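Local coordinates for protein ORF10 (Moritella marina, PDB 6RIW) that probably extends fatty acyl chains by condensation, as the ketosynthase and chain length factor didomain of a larger polyunsaturated fatty acid synthase protein, at residues E665-Y670 with G872-C877; P175-A180 with G187-L192; V580-E585 with T661-E666. All coordinates share one frame; numbering follows the deposited sequence.

Interaction 1: residues E665-Y670 with G872-C877; sequences EENSVY and GRDNSC
E666 and N667 meet R873, D874 and S876 in a buried polar contact inside the chain length factor domain. It joins the turn before helix 668-682 to the loop before strand 876-884. This turn probably matches the one that carries the active-site cysteine in thiolase-fold ketosynthases; here it holds E665 and E666, consistent with a domain that does not itself condense.

The N667 amide and the D874 carboxylate cross at about a right angle, their planes 90° apart. N667 ND2 gives D874 OD2 a bond of 2.8 Å that is straight at 171°. It lies in the amide plane and uses the syn lone pair of OD2. ND2 also makes a weak bond to S876 O. S876 OG donates to D874 OD2 at 2.7 Å. One oxygen therefore takes two donors.

D874 sits in a type I turn from G872 to N875, with CG between its backbone N and carbonyl carbon (chi1 53°). E666 OE1 accepts R873 N at 2.8 Å, from above the carboxylate plane. The guanidinium of R873 turns away and forms a salt bridge with D167 of the ketosynthase domain. An alanine in place of D874 would probably leave N667 ND2 without its straight acceptor and S876 OG freer to turn.

E666 OE1 and D874 OD1 come within 4.5 Å. The nearby N-H and O-H donors probably ease the repulsion between these buried carboxylates.

Interaction 2: residues P175-A180 with G187-L192; sequences PAALIA and GSHFAL
H189 lies against a row of alanines where helix 174-183 runs back over strand 189-193. This is helix-on-strand packing in the N-terminal part of the ketosynthase domain, which has the thiolase fold. The helix leads into the strand through a short loop. Their local axes come within 6.9 Å and run roughly antiparallel, at 148°. No hydrogen bond links the two segments, so the contact rests on packing.

The imidazole of H189 meets two alanines in different ways. A180 sets its methyl over one ring face. CB lies 3.9 Å from the centroid of the H189 ring and 20° off the ring normal, which makes this a CH-pi contact. The methyl is offset toward the rim, on the CD2 side. A177 CA approaches the same ring obliquely, 3.5 Å from H189 ND1, and A177 CB is 3.7 Å from H189 CE1. Chi1 of 47° holds H189 CG between the backbone N and the carbonyl carbon, on the helix side of the strand, and chi2 sets the turn of the ring. V117 of the adjoining strand 115-120 also touches H189.

A176 and A180 are one helical turn apart, and both methyls point at the strand. The small side chains let the helix lie close to the strand backbone. F190 points away from the helix and packs on Y209 of helix 198-211. The helix therefore meets only the main chain of F190. A191 points back toward the helix, and its CB is 4.3 Å from A176 CB. The methyl of A176 rests on the peptide between F190 and A191, with CB 3.6 Å from both F190 C and F190 O.

Interaction 3: residues V580-E585 with T661-E666; sequences VAMGME and TVSAEE
M582 folds its side chain over T661 and S663 beside a parallel strand pair in the chain length factor domain. V580 pairs with T661, and A581 with V662. V662 N donates to V580 O at 2.8 Å, and M582 N to V662 O at 3.2 Å. These two bonds set the parallel register on which the side chains are placed.

The M582 chain is tightly curled, bent at chi2 and chi3. Chi1 of 53° puts CG in the crowded position between the backbone N and the carbonyl carbon. From there CG reaches T661 CB at 3.7 Å. The bend at chi2 turns the sulphur back, and M582 SD comes to 3.6 Å from S663 OG. The M582 and T661 side chains cross obliquely. T661 has OG1 between its backbone N and carbonyl carbon, while CG2 lies beside the N. That methyl touches M582 CG and comes 4.1 Å from V580 CB.

S663 holds OG anti to its carbonyl carbon, with chi1 at -58°. In this rotamer OG donates to M582 O at 2.8 Å, from above the carbonyl plane. M582 O also accepts a water at 3.0 Å. The same water accepts from E665 N, so it bridges the two segments just past their paired residues.

The V580 and T661 side chains share one sheet face, where M645 and A646 of helix 642-653 and M557 of helix 552-567 pack on V580. A581 and V662 point to the other face, against helix 668-682. Strand 659-663 also pairs with the antiparallel strand 189-193 of the ketosynthase domain, and strand 576-581 with the parallel strand 687-694.

How the interactions relate
Interaction 2 comes first along the chain and lies in the ketosynthase domain. Interaction 3 follows in the chain length factor domain, and interaction 1 begins on the stretch where it ends. The centres are 10 to 12 Å apart. Interactions 1 and 3 share E665 and E666, in the turn from strand 659-663 to helix 668-682. Interactions 2 and 3 meet where strands 189-193 and 659-663 run side by side, with S663 N 2.9 Å from A191 O. Interaction 1 reaches interaction 2 through D874, whose O packs on A177 and H189. The three contacts thus lie together at the junction of the two thiolase-fold domains, which pair much as the subunits of a ketosynthase dimer do.

Interaction 1: residues E665-Y670 with G872-C877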
ATOM      1  N   GLU A 665       2.408   0.436   9.313  1.00 11.18           N
ATOM      2  CA  GLU A 665       1.489   0.446  10.474  1.00 13.90           C
ATOM      3  C   GLU A 665       1.645   1.798  11.189  1.00 11.99           C
ATOM      4  O   GLU A 665       1.735   2.848  10.527  1.00  9.99           O
ATOM      5  CB  GLU A 665       1.750  -0.787  11.342  1.00 13.11           C
ATOM      6  CG  GLU A 665       1.544  -2.129  10.596  1.00 14.13           C
ATOM      7  CD  GLU A 665       0.178  -2.227   9.934  1.00 17.11           C
ATOM      8  OE1 GLU A 665      -0.816  -1.747  10.544  1.00 17.62           O
ATOM      9  OE2 GLU A 665       0.087  -2.752   8.791  1.00 17.60           O
ATOM     10  N   GLU A 666       1.657   1.832  12.528  1.00  9.98           N
ATOM     11  CA  GLU A 666       1.716   3.128  13.204  1.00 11.99           C
ATOM     12  C   GLU A 666       2.997   3.881  12.869  1.00 10.95           C
ATOM     13  O   GLU A 666       3.019   5.114  12.929  1.00 12.58           O
ATOM     14  CB  GLU A 666       1.603   2.953  14.727  1.00 11.45           C
ATOM     15  CG  GLU A 666       0.208   2.511  15.190  1.00 11.63           C
ATOM     16  CD  GLU A 666       0.089   0.986  15.342  1.00 15.63           C
ATOM     17  OE1 GLU A 666       0.674   0.238  14.517  1.00 14.24           O
ATOM     18  OE2 GLU A 666      -0.614   0.527  16.279  1.00 16.14           O
ATOM     19  N   ASN A 667       4.073   3.172  12.512  1.00 10.89           N
ATOM     20  CA  ASN A 667       5.330   3.827  12.158  1.00 12.60           C
ATOM     21  C   ASN A 667       5.405   4.246  10.686  1.00 11.36           C
ATOM     22  O   ASN A 667       6.487   4.604  10.205  1.00 10.99           O
ATOM     23  CB  ASN A 667       6.509   2.924  12.536  1.00 14.49           C
ATOM     24  CG  ASN A 667       6.817   2.989  14.036  1.00 16.79           C
ATOM     25  OD1 ASN A 667       6.719   4.051  14.651  1.00 18.08           O
ATOM     26  ND2 ASN A 667       7.120   1.847  14.636  1.00 21.29           N
ATOM     27  N   SER A 668       4.282   4.259   9.969  1.00 10.23           N
ATOM     28  CA  SER A 668       4.311   4.635   8.556  1.00 10.87           C
ATOM     29  C   SER A 668       4.971   6.000   8.328  1.00 10.19           C
ATOM     30  O   SER A 668       5.819   6.151   7.440  1.00 11.50           O
ATOM     31  CB  SER A 668       2.885   4.661   7.999  1.00  9.41           C
ATOM     32  OG  SER A 668       2.299   3.366   7.974  1.00  9.30           O
ATOM     33  N   VAL A 669       4.567   7.016   9.094  1.00 11.32           N
ATOM     34  CA  VAL A 669       5.096   8.363   8.871  1.00  9.18           C
ATOM     35  C   VAL A 669       6.584   8.429   9.194  1.00 11.29           C
ATOM     36  O   VAL A 669       7.355   9.088   8.484  1.00 10.79           O
ATOM     37  CB  VAL A 669       4.304   9.401   9.686  1.00 10.32           C
ATOM     38  CG1 VAL A 669       5.035  10.776   9.656  1.00 11.94           C
ATOM     39  CG2 VAL A 669       2.884   9.558   9.131  1.00  9.89           C
ATOM     40  N   TYR A 670       7.023   7.764  10.267  1.00 11.11           N
ATOM     41  CA  TYR A 670       8.445   7.812  10.603  1.00 10.69           C
ATOM     42  C   TYR A 670       9.297   7.077   9.568  1.00 12.03           C
ATOM     43  O   TYR A 670      10.416   7.511   9.275  1.00 12.74           O
ATOM     44  CB  TYR A 670       8.656   7.257  12.026  1.00 12.20           C
ATOM     45  CG  TYR A 670       7.840   7.989  13.087  1.00 11.34           C
ATOM     46  CD1 TYR A 670       7.588   9.349  12.981  1.00 13.95           C
ATOM     47  CD2 TYR A 670       7.302   7.314  14.182  1.00 13.56           C
ATOM     48  CE1 TYR A 670       6.832  10.033  13.944  1.00 12.01           C
ATOM     49  CE2 TYR A 670       6.543   7.993  15.152  1.00 16.86           C
ATOM     50  CZ  TYR A 670       6.323   9.344  15.026  1.00 14.49           C
ATOM     51  OH  TYR A 670       5.573  10.003  15.989  1.00 15.53           O
ATOM     52  N   GLY A 872       4.305   0.289  17.450  1.00 15.20           N
ATOM     53  CA  GLY A 872       3.132  -0.118  16.695  1.00 15.93           C
ATOM     54  C   GLY A 872       3.184  -1.581  16.302  1.00 15.06           C
ATOM     55  O   GLY A 872       4.043  -2.348  16.745  1.00 15.23           O
ATOM     56  N   ARG A 873       2.239  -1.943  15.448  1.00 14.81           N
ATOM     57  CA  ARG A 873       2.136  -3.333  15.048  1.00 15.52           C
ATOM     58  C   ARG A 873       3.236  -3.752  14.089  1.00 15.75           C
ATOM     59  O   ARG A 873       3.301  -4.936  13.740  1.00 16.02           O
ATOM     60  CB  ARG A 873       0.764  -3.588  14.430  1.00 14.68           C
ATOM     61  CG  ARG A 873      -0.379  -3.547  15.448  1.00 19.56           C
ATOM     62  CD  ARG A 873      -0.158  -4.619  16.548  1.00 19.87           C
ATOM     63  NE  ARG A 873      -0.295  -5.974  16.004  1.00 23.24           N
ATOM     64  CZ  ARG A 873       0.040  -7.087  16.652  1.00 23.30           C
ATOM     65  NH1 ARG A 873       0.546  -7.030  17.885  1.00 22.12           N
ATOM     66  NH2 ARG A 873      -0.153  -8.266  16.086  1.00 22.06           N
ATOM     67  N   ASP A 874       4.089  -2.831  13.641  1.00 13.38           N
ATOM     68  CA  ASP A 874       5.244  -3.237  12.847  1.00 14.97           C
ATOM     69  C   ASP A 874       6.371  -3.798  13.707  1.00 16.08           C
ATOM     70  O   ASP A 874       7.346  -4.330  13.159  1.00 17.96           O
ATOM     71  CB  ASP A 874       5.753  -2.044  12.042  1.00 17.43           C
ATOM     72  CG  ASP A 874       6.025  -0.829  12.939  1.00 20.85           C
ATOM     73  OD1 ASP A 874       5.077  -0.359  13.650  1.00 23.25           O
ATOM     74  OD2 ASP A 874       7.181  -0.355  12.939  1.00 23.43           O
ATOM     75  N   ASN A 875       6.246  -3.715  15.035  1.00 14.02           N
ATOM     76  CA  ASN A 875       7.218  -4.311  15.967  1.00 16.03           C
ATOM     77  C   ASN A 875       8.600  -3.671  15.810  1.00 17.87           C
ATOM     78  O   ASN A 875       9.636  -4.347  15.767  1.00 17.01           O
ATOM     79  CB  ASN A 875       7.290  -5.841  15.809  1.00 17.53           C
ATOM     80  CG  ASN A 875       7.779  -6.529  17.076  1.00 17.96           C
ATOM     81  OD1 ASN A 875       8.025  -5.877  18.091  1.00 17.85           O
ATOM     82  ND2 ASN A 875       7.909  -7.847  17.029  1.00 21.78           N
ATOM     83  N   SER A 876       8.621  -2.349  15.692  1.00 16.30           N
ATOM     84  CA  SER A 876       9.870  -1.617  15.835  1.00 14.07           C
ATOM     85  C   SER A 876       9.594  -0.332  16.597  1.00 17.75           C
ATOM     86  O   SER A 876       8.463   0.170  16.647  1.00 14.92           O
ATOM     87  CB  SER A 876      10.536  -1.337  14.475  1.00 19.86           C
ATOM     88  OG  SER A 876       9.730  -0.491  13.695  1.00 27.90           O
ATOM     89  N   CYS A 877      10.623   0.157  17.259  1.00 13.04           N
ATOM     90  CA  CYS A 877      10.535   1.418  17.962  1.00 12.23           C
ATOM     91  C   CYS A 877      11.186   2.491  17.099  1.00 15.16           C
ATOM     92  O   CYS A 877      12.302   2.300  16.606  1.00 15.40           O
ATOM     93  CB  CYS A 877      11.227   1.335  19.319  1.00 14.84           C
ATOM     94  SG  CYS A 877      11.228   2.951  20.112  1.00 21.60           S
TER

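Interaction 2: residues P175-A180 with G187-L192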
ATOM      1  N   PRO A 175       2.732  -7.007   6.307  1.00 13.21           N
ATOM      2  CA  PRO A 175       3.473  -8.107   5.654  1.00 14.09           C
ATOM      3  C   PRO A 175       4.976  -7.880   5.598  1.00 14.78           C
ATOM      4  O   PRO A 175       5.745  -8.845   5.719  1.00 15.36           O
ATOM      5  CB  PRO A 175       2.850  -8.164   4.255  1.00 13.56           C
ATOM      6  CG  PRO A 175       1.396  -7.740   4.518  1.00 15.29           C
ATOM      7  CD  PRO A 175       1.536  -6.625   5.531  1.00 12.89           C
ATOM      8  N   ALA A 176       5.422  -6.631   5.420  1.00 12.97           N
ATOM      9  CA  ALA A 176       6.859  -6.371   5.422  1.00 12.07           C
ATOM     10  C   ALA A 176       7.453  -6.539   6.822  1.00 17.12           C
ATOM     11  O   ALA A 176       8.553  -7.079   6.974  1.00 15.32           O
ATOM     12  CB  ALA A 176       7.145  -4.970   4.887  1.00 13.39           C
ATOM     13  N   ALA A 177       6.747  -6.077   7.854  1.00 13.69           N
ATOM     14  CA  ALA A 177       7.233  -6.273   9.218  1.00 15.13           C
ATOM     15  C   ALA A 177       7.199  -7.744   9.609  1.00 15.73           C
ATOM     16  O   ALA A 177       8.043  -8.201  10.383  1.00 16.24           O
ATOM     17  CB  ALA A 177       6.397  -5.436  10.199  1.00 15.60           C
ATOM     18  N   LEU A 178       6.226  -8.495   9.099  1.00 14.30           N
ATOM     19  CA  LEU A 178       6.157  -9.911   9.414  1.00 13.85           C
ATOM     20  C   LEU A 178       7.324 -10.660   8.792  1.00 17.02           C
ATOM     21  O   LEU A 178       7.915 -11.544   9.428  1.00 14.95           O
ATOM     22  CB  LEU A 178       4.840 -10.485   8.916  1.00 15.24           C
ATOM     23  CG  LEU A 178       4.708 -11.998   9.057  1.00 16.87           C
ATOM     24  CD1 LEU A 178       4.383 -12.315  10.481  1.00 18.99           C
ATOM     25  CD2 LEU A 178       3.592 -12.507   8.166  1.00 20.74           C
ATOM     26  N   ILE A 179       7.654 -10.327   7.545  1.00 14.34           N
ATOM     27  CA  ILE A 179       8.845 -10.881   6.909  1.00 15.94           C
ATOM     28  C   ILE A 179      10.081 -10.581   7.750  1.00 16.31           C
ATOM     29  O   ILE A 179      10.911 -11.465   7.998  1.00 18.25           O
ATOM     30  CB  ILE A 179       8.977 -10.342   5.474  1.00 15.18           C
ATOM     31  CG1 ILE A 179       7.984 -11.091   4.573  1.00 15.25           C
ATOM     32  CG2 ILE A 179      10.429 -10.448   4.967  1.00 16.94           C
ATOM     33  CD1 ILE A 179       7.694 -10.380   3.273  1.00 16.01           C
ATOM     34  N   ALA A 180      10.217  -9.333   8.217  1.00 13.84           N
ATOM     35  CA  ALA A 180      11.396  -8.977   9.004  1.00 14.16           C
ATOM     36  C   ALA A 180      11.468  -9.813  10.275  1.00 18.55           C
ATOM     37  O   ALA A 180      12.534 -10.345  10.621  1.00 16.64           O
ATOM     38  CB  ALA A 180      11.386  -7.477   9.337  1.00 14.93           C
ATOM     39  N   GLY A 187      17.277  -4.759  10.092  1.00 15.38           N
ATOM     40  CA  GLY A 187      17.366  -3.476   9.427  1.00 19.44           C
ATOM     41  C   GLY A 187      15.992  -2.870   9.164  1.00 19.04           C
ATOM     42  O   GLY A 187      14.978  -3.290   9.718  1.00 18.25           O
ATOM     43  N   SER A 188      15.979  -1.828   8.334  1.00 16.82           N
ATOM     44  CA  SER A 188      14.743  -1.089   8.061  1.00 18.81           C
ATOM     45  C   SER A 188      13.778  -1.929   7.236  1.00 17.03           C
ATOM     46  O   SER A 188      14.186  -2.772   6.434  1.00 18.41           O
ATOM     47  CB  SER A 188      15.034   0.210   7.303  1.00 21.21           C
ATOM     48  OG  SER A 188      15.987   0.995   7.978  1.00 27.79           O
ATOM     49  N   HIS A 189      12.483  -1.675   7.414  1.00 16.06           N
ATOM     50  CA  HIS A 189      11.484  -2.396   6.641  1.00 15.97           C
ATOM     51  C   HIS A 189      10.243  -1.538   6.475  1.00 17.07           C
ATOM     52  O   HIS A 189       9.849  -0.823   7.402  1.00 15.98           O
ATOM     53  CB  HIS A 189      11.112  -3.752   7.269  1.00 15.15           C
ATOM     54  CG  HIS A 189      10.840  -3.715   8.744  1.00 19.60           C
ATOM     55  ND1 HIS A 189       9.572  -3.611   9.268  1.00 17.35           N
ATOM     56  CD2 HIS A 189      11.675  -3.833   9.804  1.00 21.16           C
ATOM     57  CE1 HIS A 189       9.634  -3.632  10.587  1.00 20.94           C
ATOM     58  NE2 HIS A 189      10.903  -3.767  10.941  1.00 20.22           N
ATOM     59  N   PHE A 190       9.658  -1.593   5.279  1.00 12.51           N
ATOM     60  CA  PHE A 190       8.354  -1.002   5.005  1.00 14.13           C
ATOM     61  C   PHE A 190       7.819  -1.615   3.719  1.00 13.94           C
ATOM     62  O   PHE A 190       8.538  -2.294   2.986  1.00 12.50           O
ATOM     63  CB  PHE A 190       8.409   0.532   4.917  1.00 11.65           C
ATOM     64  CG  PHE A 190       9.335   1.084   3.837  1.00 14.94           C
ATOM     65  CD1 PHE A 190      10.682   1.304   4.103  1.00 13.49           C
ATOM     66  CD2 PHE A 190       8.832   1.431   2.583  1.00 12.19           C
ATOM     67  CE1 PHE A 190      11.539   1.841   3.092  1.00 13.62           C
ATOM     68  CE2 PHE A 190       9.653   1.980   1.590  1.00 13.87           C
ATOM     69  CZ  PHE A 190      11.009   2.183   1.843  1.00 13.27           C
ATOM     70  N   ALA A 191       6.527  -1.414   3.492  1.00 12.81           N
ATOM     71  CA  ALA A 191       5.886  -1.737   2.225  1.00 11.24           C
ATOM     72  C   ALA A 191       5.624  -0.445   1.463  1.00 11.45           C
ATOM     73  O   ALA A 191       5.529   0.640   2.051  1.00 13.33           O
ATOM     74  CB  ALA A 191       4.575  -2.494   2.447  1.00 10.91           C
ATOM     75  N   LEU A 192       5.516  -0.564   0.142  1.00 12.46           N
ATOM     76  CA  LEU A 192       5.181   0.590  -0.685  1.00 12.93           C
ATOM     77  C   LEU A 192       4.216   0.160  -1.777  1.00 13.60           C
ATOM     78  O   LEU A 192       4.085  -1.029  -2.083  1.00 14.15           O
ATOM     79  CB  LEU A 192       6.437   1.241  -1.305  1.00 13.86           C
ATOM     80  CG  LEU A 192       7.266   0.429  -2.310  1.00 14.32           C
ATOM     81  CD1 LEU A 192       6.702   0.460  -3.740  1.00 14.05           C
ATOM     82  CD2 LEU A 192       8.698   0.967  -2.348  1.00 12.51           C
TER

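Interaction 3: residues V580-E585 with T661-E666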
ATOM      1  N   VAL A 580       3.022   9.078   0.708  1.00 10.88           N
ATOM      2  CA  VAL A 580       1.785   9.073   1.489  1.00 10.08           C
ATOM      3  C   VAL A 580       1.846   7.913   2.481  1.00 11.15           C
ATOM      4  O   VAL A 580       1.805   6.743   2.085  1.00 10.61           O
ATOM      5  CB  VAL A 580       0.545   8.970   0.592  1.00 13.18           C
ATOM      6  CG1 VAL A 580      -0.726   8.946   1.444  1.00 12.31           C
ATOM      7  CG2 VAL A 580       0.510  10.149  -0.401  1.00 15.87           C
ATOM      8  N   ALA A 581       1.912   8.241   3.767  1.00  9.89           N
ATOM      9  CA  ALA A 581       1.814   7.252   4.830  1.00  9.88           C
ATOM     10  C   ALA A 581       0.361   6.843   5.014  1.00 12.74           C
ATOM     11  O   ALA A 581      -0.506   7.694   5.223  1.00 11.10           O
ATOM     12  CB  ALA A 581       2.378   7.825   6.133  1.00 10.73           C
ATOM     13  N   MET A 582       0.081   5.549   4.909  1.00 12.58           N
ATOM     14  CA  MET A 582      -1.306   5.113   4.977  1.00 12.76           C
ATOM     15  C   MET A 582      -1.317   3.611   5.197  1.00 13.10           C
ATOM     16  O   MET A 582      -0.286   2.942   5.100  1.00 12.82           O
ATOM     17  CB  MET A 582      -2.070   5.497   3.700  1.00 13.82           C
ATOM     18  CG  MET A 582      -1.370   5.022   2.401  1.00 12.94           C
ATOM     19  SD  MET A 582      -1.637   3.254   2.020  1.00 19.72           S
ATOM     20  CE  MET A 582      -3.265   3.354   1.207  1.00 16.25           C
ATOM     21  N   GLY A 583      -2.492   3.102   5.560  1.00 13.63           N
ATOM     22  CA  GLY A 583      -2.823   1.702   5.422  1.00 16.79           C
ATOM     23  C   GLY A 583      -4.104   1.611   4.607  1.00 17.87           C
ATOM     24  O   GLY A 583      -4.655   2.629   4.171  1.00 16.02           O
ATOM     25  N   MET A 584      -4.576   0.386   4.395  1.00 16.93           N
ATOM     26  CA  MET A 584      -5.739   0.271   3.512  1.00 16.55           C
ATOM     27  C   MET A 584      -6.957   0.942   4.141  1.00 13.20           C
ATOM     28  O   MET A 584      -7.114   0.986   5.369  1.00 16.38           O
ATOM     29  CB  MET A 584      -6.035  -1.196   3.148  1.00 18.84           C
ATOM     30  CG  MET A 584      -6.528  -2.101   4.251  1.00 22.45           C
ATOM     31  SD  MET A 584      -7.464  -3.553   3.584  1.00 33.79           S
ATOM     32  CE  MET A 584      -8.806  -2.758   2.811  1.00 11.87           C
ATOM     33  N   GLU A 585      -7.781   1.536   3.291  1.00 14.41           N
ATOM     34  CA  GLU A 585      -9.102   1.992   3.703  1.00 13.88           C
ATOM     35  C   GLU A 585      -9.942   0.754   3.969  1.00 13.93           C
ATOM     36  O   GLU A 585     -10.330   0.054   3.031  1.00 12.57           O
ATOM     37  CB  GLU A 585      -9.721   2.852   2.604  1.00 15.26           C
ATOM     38  CG  GLU A 585     -11.159   3.305   2.892  1.00 16.11           C
ATOM     39  CD  GLU A 585     -11.305   3.936   4.274  1.00 24.51           C
ATOM     40  OE1 GLU A 585     -10.987   5.148   4.414  1.00 19.16           O
ATOM     41  OE2 GLU A 585     -11.750   3.225   5.217  1.00 21.21           O
ATOM     42  N   THR A 661       2.722   5.389  -2.026  1.00 13.40           N
ATOM     43  CA  THR A 661       2.340   5.213  -0.629  1.00 11.84           C
ATOM     44  C   THR A 661       3.403   4.384   0.076  1.00 12.86           C
ATOM     45  O   THR A 661       4.131   3.611  -0.553  1.00 10.26           O
ATOM     46  CB  THR A 661       0.954   4.557  -0.467  1.00 14.79           C
ATOM     47  OG1 THR A 661       0.984   3.220  -0.970  1.00 18.73           O
ATOM     48  CG2 THR A 661      -0.103   5.367  -1.200  1.00 17.59           C
ATOM     49  N   VAL A 662       3.499   4.582   1.393  1.00 10.28           N
ATOM     50  CA  VAL A 662       4.429   3.887   2.267  1.00 10.75           C
ATOM     51  C   VAL A 662       3.599   3.376   3.439  1.00 12.57           C
ATOM     52  O   VAL A 662       2.831   4.145   4.029  1.00 12.58           O
ATOM     53  CB  VAL A 662       5.545   4.823   2.779  1.00 10.83           C
ATOM     54  CG1 VAL A 662       6.395   4.121   3.832  1.00 11.25           C
ATOM     55  CG2 VAL A 662       6.437   5.282   1.609  1.00 13.48           C
ATOM     56  N   SER A 663       3.722   2.092   3.753  1.00 10.31           N
ATOM     57  CA  SER A 663       2.920   1.481   4.805  1.00 13.37           C
ATOM     58  C   SER A 663       3.838   0.769   5.786  1.00 13.04           C
ATOM     59  O   SER A 663       4.599  -0.125   5.402  1.00 12.67           O
ATOM     60  CB  SER A 663       1.889   0.513   4.210  1.00 13.01           C
ATOM     61  OG  SER A 663       1.035   1.194   3.296  1.00 16.08           O
ATOM     62  N   ALA A 664       3.771   1.165   7.052  1.00 12.59           N
ATOM     63  CA  ALA A 664       4.514   0.476   8.101  1.00 11.08           C
ATOM     64  C   ALA A 664       3.730   0.572   9.402  1.00 11.16           C
ATOM     65  O   ALA A 664       4.305   0.804  10.470  1.00 10.93           O
ATOM     66  CB  ALA A 664       5.935   1.034   8.260  1.00 10.28           C
ATOM     67  N   GLU A 665       2.408   0.436   9.313  1.00 11.18           N
ATOM     68  CA  GLU A 665       1.489   0.446  10.474  1.00 13.90           C
ATOM     69  C   GLU A 665       1.645   1.798  11.189  1.00 11.99           C
ATOM     70  O   GLU A 665       1.735   2.848  10.527  1.00  9.99           O
ATOM     71  CB  GLU A 665       1.750  -0.787  11.342  1.00 13.11           C
ATOM     72  CG  GLU A 665       1.544  -2.129  10.596  1.00 14.13           C
ATOM     73  CD  GLU A 665       0.178  -2.227   9.934  1.00 17.11           C
ATOM     74  OE1 GLU A 665      -0.816  -1.747  10.544  1.00 17.62           O
ATOM     75  OE2 GLU A 665       0.087  -2.752   8.791  1.00 17.60           O
ATOM     76  N   GLU A 666       1.657   1.832  12.528  1.00  9.98           N
ATOM     77  CA  GLU A 666       1.716   3.128  13.204  1.00 11.99           C
ATOM     78  C   GLU A 666       2.997   3.881  12.869  1.00 10.95           C
ATOM     79  O   GLU A 666       3.019   5.114  12.929  1.00 12.58           O
ATOM     80  CB  GLU A 666       1.603   2.953  14.727  1.00 11.45           C
ATOM     81  CG  GLU A 666       0.208   2.511  15.190  1.00 11.63           C
ATOM     82  CD  GLU A 666       0.089   0.986  15.342  1.00 15.63           C
ATOM     83  OE1 GLU A 666       0.674   0.238  14.517  1.00 14.24           O
ATOM     84  OE2 GLU A 666      -0.614   0.527  16.279  1.00 16.14           O
TER
HETATM   85  O   HOH W   1       0.208   0.849   7.211  1.00 16.77           O